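PDB 5H6B: putative secreted lipase from Streptomyces sp. W007, which probably hydrolyses the ester bonds of triacylglycerols as a thermostable, probably secreted lipase of the alpha/beta-hydrolase superfamily. Local coordinates for residues 22-28 and 56-60. Sequence-based numbering, arbitrary orientation.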
loop_
_atom_site.group_PDB
_atom_site.type_symbol
_atom_site.label_atom_id
_atom_site.label_comp_id
_atom_site.label_asym_id
_atom_site.label_seq_id
_atom_site.Cartn_x
_atom_site.Cartn_y
_atom_site.Cartn_z
ATOM N N CYS A 22 -5.751 -20.927 3.581
ATOM C CA CYS A 22 -4.293 -20.798 3.639
ATOM C C CYS A 22 -3.814 -20.665 5.089
ATOM O O CYS A 22 -4.459 -19.995 5.915
ATOM C CB CYS A 22 -3.787 -19.601 2.805
ATOM S SG CYS A 22 -2.062 -19.727 2.263
ATOM N N LYS A 23 -2.703 -21.348 5.374
ATOM C CA LYS A 23 -2.073 -21.374 6.696
ATOM C C LYS A 23 -0.598 -21.007 6.508
ATOM O O LYS A 23 0.150 -21.769 5.877
ATOM C CB LYS A 23 -2.216 -22.759 7.362
ATOM C CG LYS A 23 -3.275 -22.823 8.463
ATOM C CD LYS A 23 -4.698 -22.890 7.920
ATOM C CE LYS A 23 -5.700 -22.402 8.956
ATOM N NZ LYS A 23 -7.101 -22.474 8.450
ATOM N N PRO A 24 -0.187 -19.825 7.013
ATOM C CA PRO A 24 1.191 -19.353 6.852
ATOM C C PRO A 24 2.213 -20.379 7.333
ATOM O O PRO A 24 2.075 -20.900 8.438
ATOM C CB PRO A 24 1.244 -18.103 7.740
ATOM C CG PRO A 24 -0.147 -17.619 7.813
ATOM C CD PRO A 24 -1.037 -18.818 7.683
ATOM N N SER A 25 3.221 -20.655 6.512
ATOM C CA SER A 25 4.261 -21.606 6.861
ATOM C C SER A 25 5.205 -21.024 7.916
ATOM O O SER A 25 5.041 -19.884 8.370
ATOM C CB SER A 25 5.040 -21.985 5.623
ATOM O OG SER A 25 5.826 -20.893 5.230
ATOM N N ALA A 26 6.181 -21.827 8.329
ATOM C CA ALA A 26 7.156 -21.377 9.308
ATOM C C ALA A 26 8.152 -20.416 8.647
ATOM O O ALA A 26 8.605 -19.469 9.285
ATOM C CB ALA A 26 7.863 -22.563 9.962
ATOM N N ALA A 27 8.481 -20.646 7.376
ATOM C CA ALA A 27 9.310 -19.702 6.612
ATOM C C ALA A 27 8.641 -18.317 6.443
ATOM O O ALA A 27 9.325 -17.297 6.461
ATOM C CB ALA A 27 9.668 -20.291 5.257
ATOM N N HIS A 28 7.316 -18.294 6.292
ATOM C CA HIS A 28 6.558 -17.056 6.122
ATOM C C HIS A 28 5.319 -17.115 6.999
ATOM O O HIS A 28 4.219 -17.386 6.529
ATOM C CB HIS A 28 6.217 -16.852 4.651
ATOM C CG HIS A 28 7.426 -16.832 3.771
ATOM N ND1 HIS A 28 8.405 -15.869 3.884
ATOM C CD2 HIS A 28 7.838 -17.676 2.797
ATOM C CE1 HIS A 28 9.356 -16.104 2.999
ATOM N NE2 HIS A 28 9.038 -17.197 2.326
ATOM N N ARG A 56 6.738 -17.096 -3.819
ATOM C CA ARG A 56 7.715 -17.097 -2.737
ATOM C C ARG A 56 7.143 -17.642 -1.414
ATOM O O ARG A 56 7.780 -17.525 -0.368
ATOM C CB ARG A 56 8.286 -15.686 -2.585
ATOM C CG ARG A 56 9.141 -15.302 -3.785
ATOM C CD ARG A 56 9.319 -13.807 -3.955
ATOM N NE ARG A 56 10.327 -13.539 -4.982
ATOM C CZ ARG A 56 10.146 -13.637 -6.302
ATOM N NH1 ARG A 56 8.961 -13.976 -6.829
ATOM N NH2 ARG A 56 11.169 -13.381 -7.110
ATOM N N GLY A 57 5.949 -18.242 -1.471
ATOM C CA GLY A 57 5.383 -19.022 -0.369
ATOM C C GLY A 57 4.540 -18.296 0.662
ATOM O O GLY A 57 4.351 -18.809 1.754
ATOM N N TYR A 58 4.028 -17.116 0.325
ATOM C CA TYR A 58 3.166 -16.356 1.235
ATOM C C TYR A 58 1.697 -16.688 1.001
ATOM O O TYR A 58 1.285 -16.956 -0.141
ATOM C CB TYR A 58 3.362 -14.840 1.037
ATOM C CG TYR A 58 4.734 -14.313 1.432
ATOM C CD1 TYR A 58 5.800 -14.343 0.530
ATOM C CD2 TYR A 58 4.960 -13.774 2.699
ATOM C CE1 TYR A 58 7.050 -13.861 0.878
ATOM C CE2 TYR A 58 6.217 -13.298 3.061
ATOM C CZ TYR A 58 7.249 -13.336 2.145
ATOM O OH TYR A 58 8.486 -12.864 2.480
ATOM N N CYS A 59 0.927 -16.667 2.087
ATOM C CA CYS A 59 -0.533 -16.533 2.051
ATOM C C CYS A 59 -0.863 -15.049 1.862
ATOM O O CYS A 59 -0.570 -14.235 2.751
ATOM C CB CYS A 59 -1.154 -17.021 3.371
ATOM S SG CYS A 59 -0.914 -18.786 3.708
ATOM N N VAL A 60 -1.453 -14.699 0.715
ATOM C CA VAL A 60 -1.684 -13.294 0.324
ATOM C C VAL A 60 -3.193 -13.012 0.319
ATOM O O VAL A 60 -3.994 -13.867 -0.041
ATOM C CB VAL A 60 -1.055 -12.996 -1.060
ATOM C CG1 VAL A 60 -1.254 -11.537 -1.464
ATOM C CG2 VAL A 60 0.422 -13.360 -1.058
#
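His28 and Cys59 carry most of this contact, one at each end, and Tyr58, next to Cys59 in sequence, offers a ring face to His28. At the covalent end, Cys22 SG and Cys59 SG are joined at 2.1 Å in a disulfide with a chi3 of -77°, which ties the loop 22-28 to the first residue of strand 59-63. Next to the bridge, Pro24 CD packs 4.0 Å from Cys59 SG. At the other end the His28 ring lies obliquely over a face of the Tyr58 ring, centroids 4.0 Å apart and planes inclined by 31°, while His28 CB makes a CH-pi contact with the same ring. The imidazole also reaches the backbone, with His28 NE2 3.0 Å from Arg56 O, but the angle is too poor for a hydrogen bond. An ST motif, in which His28 N donates to Ser25 OG at 3.2 Å, spans the bend of the loop. On the other segment, Gly57, with positive phi, is the C' residue of a Schellman motif ending helix 49-54, and its lack of a side chain leaves room for His28. The contact thus pins the connection between strands 16-17 and 32-35 against the turn from helix 49-54 into strand 59-63, which runs between those two strands near one edge of the parallel alpha/beta-hydrolase sheet.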